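Local coordinates for uncharacterized protein (Bacteroides fragilis, PDB 3NNG) that is of unknown function but has a calcium-bound F5/8 type C domain, of a family whose members often bind carbohydrates or lipids, at residues A[73-85]-A[113-125]. The protein carries 1 engineered substitution. Residues are numbered along the deposited sequence; the frame is centred on the assembly and turned at random.
Sequences TLTGFSVTKQSAY and LTFRNFKGADPQY
Val-79 puts its CG2 methyl over one face of the Phe-115 ring, 3.9 Å from the ring centroid and 21° off the normal, a CH-pi contact. Its chi1 of -63° sets CG1 anti to the carbonyl carbon, which turns CG2 to Phe-115, while CG1 lies in the plane of the Phe-77 ring at its edge. Phe-77 meets Phe-115 through CE2, 3.9 Å from CZ of Phe-115, and Leu-113 packs its CG against the Phe-77 edge. Ile-96 of strand 93-100 and Leu-156 of strand 148-159 also touch the Phe-77 side chain.

Phe-118 lies flat against the chain where strand 71-79 ends: the peptide between Thr-80 and Lys-81 covers one face, with the Thr-80 C atom 3.5 Å above the ring plane. The opposite face carries the amide of Gln-124, whose NE2 stands 3.2 Å above the plane. That amide is held by the main chain of Arg-116 at both ends: OE1 takes the Arg-116 N-H on a lone pair, in the carbonyl plane, and NE2 gives a nearly straight bond (177°) to Arg-116 O, from above its carbonyl plane. The ring is thus sandwiched between a peptide and a pinned side-chain amide.

Val-79 and Gln-124 form an antiparallel hydrogen-bonded pair, with Gln-124 N to Val-79 O at 3.0 Å; Ser-78 and Tyr-125 follow as a non-hydrogen-bonded pair. On their face of the sheet, Ser-78 CB touches Tyr-125 CD1, while Ser-78 OG bonds to Tyr-157 OH. One water accepts from Lys-81 N and donates to Gly-120 O and Asp-122 O, joining 73-85 to the type II' turn 119-122. Thr-80 OG1 bonds weakly to Ala-152 N and Glu-153 N of the calcium site, at one end of the antiparallel beta sandwich (jelly roll) characteristic of F5/8 type C domains.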
ATOM      1  N   THR A  73      14.089   6.822  -3.828  1.00 16.14           N
ATOM      2  CA  THR A  73      13.889   6.595  -5.236  1.00 22.15           C
ATOM      3  C   THR A  73      13.095   5.294  -5.353  1.00 19.95           C
ATOM      4  O   THR A  73      13.643   4.207  -5.228  1.00 19.92           O
ATOM      5  CB  THR A  73      15.239   6.558  -5.955  1.00 22.99           C
ATOM      6  OG1 THR A  73      15.832   7.856  -5.826  1.00 23.12           O
ATOM      7  CG2 THR A  73      15.064   6.215  -7.431  1.00 21.15           C
ATOM      8  N   LEU A  74      11.790   5.427  -5.568  1.00 17.42           N
ATOM      9  CA  LEU A  74      10.860   4.301  -5.450  1.00 20.28           C
ATOM     10  C   LEU A  74      10.898   3.367  -6.648  1.00 23.18           C
ATOM     11  O   LEU A  74      10.560   3.775  -7.762  1.00 18.95           O
ATOM     12  CB  LEU A  74       9.439   4.841  -5.276  1.00 18.02           C
ATOM     13  CG  LEU A  74       8.329   3.814  -5.116  1.00 19.42           C
ATOM     14  CD1 LEU A  74       8.639   2.915  -3.916  1.00 16.23           C
ATOM     15  CD2 LEU A  74       6.977   4.512  -4.950  1.00 14.62           C
ATOM     16  N   THR A  75      11.279   2.106  -6.415  1.00 16.04           N
ATOM     17  CA  THR A  75      11.364   1.128  -7.503  1.00 15.95           C
ATOM     18  C   THR A  75      10.121   0.237  -7.614  1.00 22.82           C
ATOM     19  O   THR A  75       9.897  -0.412  -8.630  1.00 18.24           O
ATOM     20  CB  THR A  75      12.644   0.253  -7.408  1.00 27.75           C
ATOM     21  OG1 THR A  75      12.773  -0.528  -8.602  1.00 45.30           O
ATOM     22  CG2 THR A  75      12.590  -0.684  -6.202  1.00 12.87           C
ATOM     23  N   GLY A  76       9.303   0.215  -6.576  1.00 22.05           N
ATOM     24  CA  GLY A  76       8.077  -0.557  -6.630  1.00 19.82           C
ATOM     25  C   GLY A  76       7.496  -0.689  -5.243  1.00 21.64           C
ATOM     26  O   GLY A  76       8.022  -0.106  -4.296  1.00 16.45           O
ATOM     27  N   PHE A  77       6.417  -1.459  -5.116  1.00 18.11           N
ATOM     28  CA  PHE A  77       5.874  -1.746  -3.806  1.00 11.58           C
ATOM     29  C   PHE A  77       5.309  -3.160  -3.805  1.00 20.51           C
ATOM     30  O   PHE A  77       5.251  -3.828  -4.846  1.00 16.32           O
ATOM     31  CB  PHE A  77       4.793  -0.721  -3.442  1.00 10.36           C
ATOM     32  CG  PHE A  77       3.547  -0.855  -4.250  1.00 16.90           C
ATOM     33  CD1 PHE A  77       3.469  -0.314  -5.527  1.00 26.69           C
ATOM     34  CD2 PHE A  77       2.458  -1.538  -3.748  1.00 17.19           C
ATOM     35  CE1 PHE A  77       2.315  -0.447  -6.285  1.00 22.62           C
ATOM     36  CE2 PHE A  77       1.306  -1.689  -4.493  1.00 16.30           C
ATOM     37  CZ  PHE A  77       1.231  -1.135  -5.767  1.00 26.40           C
ATOM     38  N   SER A  78       4.890  -3.617  -2.634  1.00 19.15           N
ATOM     39  CA  SER A  78       4.305  -4.936  -2.510  1.00 20.36           C
ATOM     40  C   SER A  78       3.221  -4.928  -1.462  1.00 22.33           C
ATOM     41  O   SER A  78       3.307  -4.196  -0.465  1.00 23.24           O
ATOM     42  CB  SER A  78       5.371  -5.961  -2.123  1.00 15.54           C
ATOM     43  OG  SER A  78       5.720  -5.810  -0.758  1.00 16.49           O
ATOM     44  N   VAL A  79       2.208  -5.764  -1.686  1.00 18.65           N
ATOM     45  CA  VAL A  79       1.104  -5.918  -0.757  1.00 10.59           C
ATOM     46  C   VAL A  79       0.849  -7.410  -0.544  1.00 18.28           C
ATOM     47  O   VAL A  79       1.219  -8.236  -1.386  1.00 16.39           O
ATOM     48  CB  VAL A  79      -0.169  -5.181  -1.269  1.00  8.63           C
ATOM     49  CG1 VAL A  79       0.089  -3.677  -1.361  1.00  6.47           C
ATOM     50  CG2 VAL A  79      -0.608  -5.710  -2.637  1.00  8.55           C
ATOM     51  N   THR A  80       0.247  -7.751   0.594  1.00 18.63           N
ATOM     52  CA  THR A  80      -0.157  -9.125   0.895  1.00 17.53           C
ATOM     53  C   THR A  80      -1.681  -9.226   0.904  1.00 14.14           C
ATOM     54  O   THR A  80      -2.376  -8.236   0.656  1.00 16.18           O
ATOM     55  CB  THR A  80       0.350  -9.564   2.286  1.00 17.05           C
ATOM     56  OG1 THR A  80      -0.217  -8.709   3.289  1.00 19.97           O
ATOM     57  CG2 THR A  80       1.895  -9.477   2.361  1.00 17.75           C
ATOM     58  N   LYS A  81      -2.206 -10.419   1.175  1.00 10.53           N
ATOM     59  CA  LYS A  81      -3.613 -10.530   1.533  1.00 15.67           C
ATOM     60  C   LYS A  81      -3.916  -9.592   2.705  1.00 16.25           C
ATOM     61  O   LYS A  81      -3.009  -9.169   3.424  1.00 19.67           O
ATOM     62  CB  LYS A  81      -3.928 -11.963   1.975  1.00 14.85           C
ATOM     63  CG  LYS A  81      -3.112 -12.402   3.201  1.00 11.41           C
ATOM     64  CD  LYS A  81      -3.675 -13.707   3.764  1.00 22.05           C
ATOM     65  CE  LYS A  81      -2.876 -14.171   4.972  1.00 26.92           C
ATOM     66  NZ  LYS A  81      -3.419 -15.426   5.541  1.00 26.59           N
ATOM     67  N   GLN A  82      -5.188  -9.262   2.897  1.00 18.82           N
ATOM     68  CA  GLN A  82      -5.643  -8.770   4.194  1.00 16.16           C
ATOM     69  C   GLN A  82      -6.051 -10.003   4.987  1.00 17.48           C
ATOM     70  O   GLN A  82      -6.422 -11.031   4.404  1.00 12.53           O
ATOM     71  CB  GLN A  82      -6.833  -7.807   4.058  1.00 15.67           C
ATOM     72  CG  GLN A  82      -7.998  -8.310   3.208  1.00 17.98           C
ATOM     73  CD  GLN A  82      -8.871  -9.331   3.935  1.00 25.70           C
ATOM     74  OE1 GLN A  82      -9.101  -9.224   5.140  1.00 22.96           O
ATOM     75  NE2 GLN A  82      -9.372 -10.320   3.192  1.00 15.96           N
ATOM     76  N   SER A  83      -5.998  -9.913   6.309  1.00 14.42           N
ATOM     77  CA  SER A  83      -6.262 -11.089   7.138  1.00 20.57           C
ATOM     78  C   SER A  83      -7.418 -10.867   8.101  1.00 23.99           C
ATOM     79  O   SER A  83      -7.470 -11.487   9.154  1.00 28.98           O
ATOM     80  CB  SER A  83      -5.006 -11.490   7.918  1.00 26.39           C
ATOM     81  OG  SER A  83      -4.531 -10.394   8.695  1.00 34.80           O
ATOM     82  N   ALA A  84      -8.338  -9.981   7.741  1.00 32.66           N
ATOM     83  CA  ALA A  84      -9.487  -9.679   8.588  1.00 27.30           C
ATOM     84  C   ALA A  84     -10.656 -10.584   8.241  1.00 28.56           C
ATOM     85  O   ALA A  84     -11.353 -11.096   9.127  1.00 27.05           O
ATOM     86  CB  ALA A  84      -9.895  -8.214   8.418  1.00 24.29           C
ATOM     87  N   TYR A  85     -10.868 -10.769   6.941  1.00 28.69           N
ATOM     88  CA  TYR A  85     -11.990 -11.550   6.441  1.00 31.38           C
ATOM     89  C   TYR A  85     -11.603 -12.367   5.209  1.00 32.58           C
ATOM     90  O   TYR A  85     -10.439 -12.401   4.819  1.00 27.65           O
ATOM     91  CB  TYR A  85     -13.171 -10.638   6.133  1.00 31.20           C
ATOM     92  CG  TYR A  85     -13.762  -9.954   7.354  1.00 32.68           C
ATOM     93  CD1 TYR A  85     -14.688 -10.611   8.169  1.00 29.08           C
ATOM     94  CD2 TYR A  85     -13.406  -8.651   7.686  1.00 33.02           C
ATOM     95  CE1 TYR A  85     -15.234  -9.993   9.278  1.00 28.96           C
ATOM     96  CE2 TYR A  85     -13.950  -8.020   8.795  1.00 31.34           C
ATOM     97  CZ  TYR A  85     -14.871  -8.694   9.580  1.00 35.68           C
ATOM     98  OH  TYR A  85     -15.416  -8.072  10.681  1.00 46.37           O
ATOM     99  N   LEU A 113      -2.445  -0.998 -11.335  1.00 22.05           N
ATOM    100  CA  LEU A 113      -1.780  -2.223 -10.907  1.00 21.89           C
ATOM    101  C   LEU A 113      -2.846  -3.268 -10.574  1.00 31.61           C
ATOM    102  O   LEU A 113      -3.828  -2.957  -9.887  1.00 25.36           O
ATOM    103  CB  LEU A 113      -0.875  -1.983  -9.695  1.00 23.11           C
ATOM    104  CG  LEU A 113       0.324  -1.022  -9.820  1.00 20.91           C
ATOM    105  CD1 LEU A 113       1.101  -1.271 -11.102  1.00 23.85           C
ATOM    106  CD2 LEU A 113      -0.132   0.400  -9.774  1.00 18.97           C
ATOM    107  N   THR A 114      -2.646  -4.490 -11.076  1.00 23.27           N
ATOM    108  CA  THR A 114      -3.571  -5.601 -10.878  1.00 20.75           C
ATOM    109  C   THR A 114      -2.869  -6.740 -10.153  1.00 21.68           C
ATOM    110  O   THR A 114      -1.706  -7.023 -10.423  1.00 25.40           O
ATOM    111  CB  THR A 114      -4.088  -6.136 -12.226  1.00 20.67           C
ATOM    112  OG1 THR A 114      -4.913  -5.144 -12.842  1.00 22.83           O
ATOM    113  CG2 THR A 114      -4.894  -7.406 -12.025  1.00 29.63           C
ATOM    114  N   PHE A 115      -3.572  -7.391  -9.237  1.00 16.97           N
ATOM    115  CA  PHE A 115      -2.989  -8.471  -8.449  1.00 21.25           C
ATOM    116  C   PHE A 115      -3.751  -9.761  -8.683  1.00 26.66           C
ATOM    117  O   PHE A 115      -4.953  -9.733  -8.915  1.00 27.68           O
ATOM    118  CB  PHE A 115      -3.009  -8.106  -6.959  1.00 18.34           C
ATOM    119  CG  PHE A 115      -2.262  -6.843  -6.655  1.00 27.00           C
ATOM    120  CD1 PHE A 115      -0.876  -6.850  -6.552  1.00 19.91           C
ATOM    121  CD2 PHE A 115      -2.933  -5.641  -6.530  1.00 19.87           C
ATOM    122  CE1 PHE A 115      -0.193  -5.687  -6.311  1.00 23.87           C
ATOM    123  CE2 PHE A 115      -2.238  -4.467  -6.285  1.00 19.81           C
ATOM    124  CZ  PHE A 115      -0.878  -4.492  -6.172  1.00 21.74           C
ATOM    125  N   ARG A 116      -3.050 -10.888  -8.626  1.00 29.59           N
ATOM    126  CA  ARG A 116      -3.701 -12.195  -8.715  1.00 27.70           C
ATOM    127  C   ARG A 116      -4.090 -12.669  -7.321  1.00 23.98           C
ATOM    128  O   ARG A 116      -3.834 -11.992  -6.326  1.00 26.48           O
ATOM    129  CB  ARG A 116      -2.766 -13.236  -9.336  1.00 33.10           C
ATOM    130  CG  ARG A 116      -1.786 -12.701 -10.367  1.00 47.59           C
ATOM    131  CD  ARG A 116      -1.314 -13.820 -11.293  1.00 58.20           C
ATOM    132  NE  ARG A 116       0.015 -13.587 -11.860  1.00 68.10           N
ATOM    133  CZ  ARG A 116       0.360 -12.523 -12.585  1.00 71.95           C
ATOM    134  NH1 ARG A 116      -0.523 -11.562 -12.835  1.00 72.57           N
ATOM    135  NH2 ARG A 116       1.596 -12.417 -13.055  1.00 67.41           N
ATOM    136  N   ASN A 117      -4.697 -13.845  -7.249  1.00 23.88           N
ATOM    137  CA  ASN A 117      -4.968 -14.462  -5.960  1.00 22.69           C
ATOM    138  C   ASN A 117      -3.687 -14.627  -5.155  1.00 27.21           C
ATOM    139  O   ASN A 117      -2.684 -15.149  -5.651  1.00 25.56           O
ATOM    140  CB  ASN A 117      -5.673 -15.802  -6.139  1.00 25.03           C
ATOM    141  CG  ASN A 117      -7.069 -15.642  -6.708  1.00 32.47           C
ATOM    142  OD1 ASN A 117      -7.569 -14.522  -6.844  1.00 29.99           O
ATOM    143  ND2 ASN A 117      -7.706 -16.757  -7.044  1.00 37.33           N
ATOM    144  N   PHE A 118      -3.723 -14.161  -3.912  1.00 16.22           N
ATOM    145  CA  PHE A 118      -2.571 -14.262  -3.041  1.00 21.85           C
ATOM    146  C   PHE A 118      -2.344 -15.711  -2.605  1.00 21.92           C
ATOM    147  O   PHE A 118      -3.286 -16.495  -2.521  1.00 23.55           O
ATOM    148  CB  PHE A 118      -2.747 -13.342  -1.831  1.00 18.60           C
ATOM    149  CG  PHE A 118      -2.729 -11.881  -2.190  1.00 17.07           C
ATOM    150  CD1 PHE A 118      -1.528 -11.179  -2.230  1.00 16.49           C
ATOM    151  CD2 PHE A 118      -3.901 -11.224  -2.529  1.00 16.72           C
ATOM    152  CE1 PHE A 118      -1.505  -9.833  -2.583  1.00 18.19           C
ATOM    153  CE2 PHE A 118      -3.883  -9.887  -2.880  1.00 22.84           C
ATOM    154  CZ  PHE A 118      -2.676  -9.190  -2.915  1.00 19.89           C
ATOM    155  N   LYS A 119      -1.090 -16.057  -2.348  1.00 18.29           N
ATOM    156  CA  LYS A 119      -0.758 -17.369  -1.809  1.00 21.04           C
ATOM    157  C   LYS A 119      -0.251 -17.256  -0.378  1.00 22.43           C
ATOM    158  O   LYS A 119       0.811 -16.697  -0.134  1.00 23.04           O
ATOM    159  CB  LYS A 119       0.258 -18.059  -2.711  1.00 27.16           C
ATOM    160  CG  LYS A 119      -0.386 -18.582  -3.998  1.00 34.64           C
ATOM    161  CD  LYS A 119       0.317 -18.069  -5.231  1.00 39.31           C
ATOM    162  CE  LYS A 119      -0.659 -17.893  -6.395  1.00 39.73           C
ATOM    163  NZ  LYS A 119      -1.586 -19.051  -6.509  1.00 38.37           N
ATOM    164  N   GLY A 120      -1.034 -17.770   0.562  1.00 18.64           N
ATOM    165  CA  GLY A 120      -0.723 -17.650   1.978  1.00 15.33           C
ATOM    166  C   GLY A 120      -0.309 -16.233   2.326  1.00 22.82           C
ATOM    167  O   GLY A 120      -1.031 -15.282   2.024  1.00 23.42           O
ATOM    168  N   ALA A 121       0.874 -16.099   2.926  1.00 23.96           N
ATOM    169  CA  ALA A 121       1.400 -14.813   3.387  1.00 22.86           C
ATOM    170  C   ALA A 121       2.309 -14.132   2.356  1.00 26.41           C
ATOM    171  O   ALA A 121       2.908 -13.095   2.630  1.00 29.61           O
ATOM    172  CB  ALA A 121       2.156 -15.010   4.695  1.00 19.57           C
ATOM    173  N   ASP A 122       2.420 -14.724   1.175  1.00 19.79           N
ATOM    174  CA  ASP A 122       3.352 -14.233   0.165  1.00 22.96           C
ATOM    175  C   ASP A 122       2.876 -12.906  -0.431  1.00 21.09           C
ATOM    176  O   ASP A 122       1.717 -12.788  -0.813  1.00 27.48           O
ATOM    177  CB  ASP A 122       3.511 -15.276  -0.946  1.00 24.27           C
ATOM    178  CG  ASP A 122       4.851 -15.177  -1.660  1.00 33.81           C
ATOM    179  OD1 ASP A 122       5.892 -15.134  -0.971  1.00 36.83           O
ATOM    180  OD2 ASP A 122       4.863 -15.161  -2.911  1.00 31.34           O
ATOM    181  N   PRO A 123       3.771 -11.901  -0.506  1.00 23.76           N
ATOM    182  CA  PRO A 123       3.409 -10.635  -1.154  1.00 17.59           C
ATOM    183  C   PRO A 123       3.476 -10.744  -2.669  1.00 18.28           C
ATOM    184  O   PRO A 123       4.102 -11.653  -3.188  1.00 19.99           O
ATOM    185  CB  PRO A 123       4.470  -9.647  -0.660  1.00 21.98           C
ATOM    186  CG  PRO A 123       5.498 -10.454   0.074  1.00 23.81           C
ATOM    187  CD  PRO A 123       5.171 -11.910  -0.050  1.00 18.23           C
ATOM    188  N   GLN A 124       2.803  -9.828  -3.355  1.00 19.58           N
ATOM    189  CA  GLN A 124       2.973  -9.654  -4.784  1.00 18.97           C
ATOM    190  C   GLN A 124       3.603  -8.289  -4.984  1.00 16.20           C
ATOM    191  O   GLN A 124       3.333  -7.357  -4.230  1.00 19.15           O
ATOM    192  CB  GLN A 124       1.636  -9.754  -5.526  1.00 19.59           C
ATOM    193  CG  GLN A 124       1.009 -11.132  -5.445  1.00 20.35           C
ATOM    194  CD  GLN A 124      -0.346 -11.186  -6.086  1.00 23.42           C
ATOM    195  OE1 GLN A 124      -0.541 -10.708  -7.206  1.00 22.70           O
ATOM    196  NE2 GLN A 124      -1.304 -11.768  -5.379  1.00 27.12           N
ATOM    197  N   TYR A 125       4.440  -8.183  -6.009  1.00 14.79           N
ATOM    198  CA  TYR A 125       5.280  -7.026  -6.205  1.00 20.89           C
ATOM    199  C   TYR A 125       4.831  -6.244  -7.427  1.00 27.32           C
ATOM    200  O   TYR A 125       4.544  -6.815  -8.477  1.00 22.79           O
ATOM    201  CB  TYR A 125       6.735  -7.474  -6.337  1.00 15.47           C
ATOM    202  CG  TYR A 125       7.214  -8.268  -5.144  1.00 18.23           C
ATOM    203  CD1 TYR A 125       7.859  -7.641  -4.080  1.00 17.06           C
ATOM    204  CD2 TYR A 125       7.016  -9.639  -5.073  1.00 25.86           C
ATOM    205  CE1 TYR A 125       8.288  -8.361  -2.992  1.00 22.91           C
ATOM    206  CE2 TYR A 125       7.443 -10.366  -3.984  1.00 20.94           C
ATOM    207  CZ  TYR A 125       8.076  -9.724  -2.950  1.00 25.30           C
ATOM    208  OH  TYR A 125       8.505 -10.442  -1.860  1.00 37.68           O
TER
HETATM  209  O   HOH W   1      -0.402 -12.723   1.065  1.00 15.59           O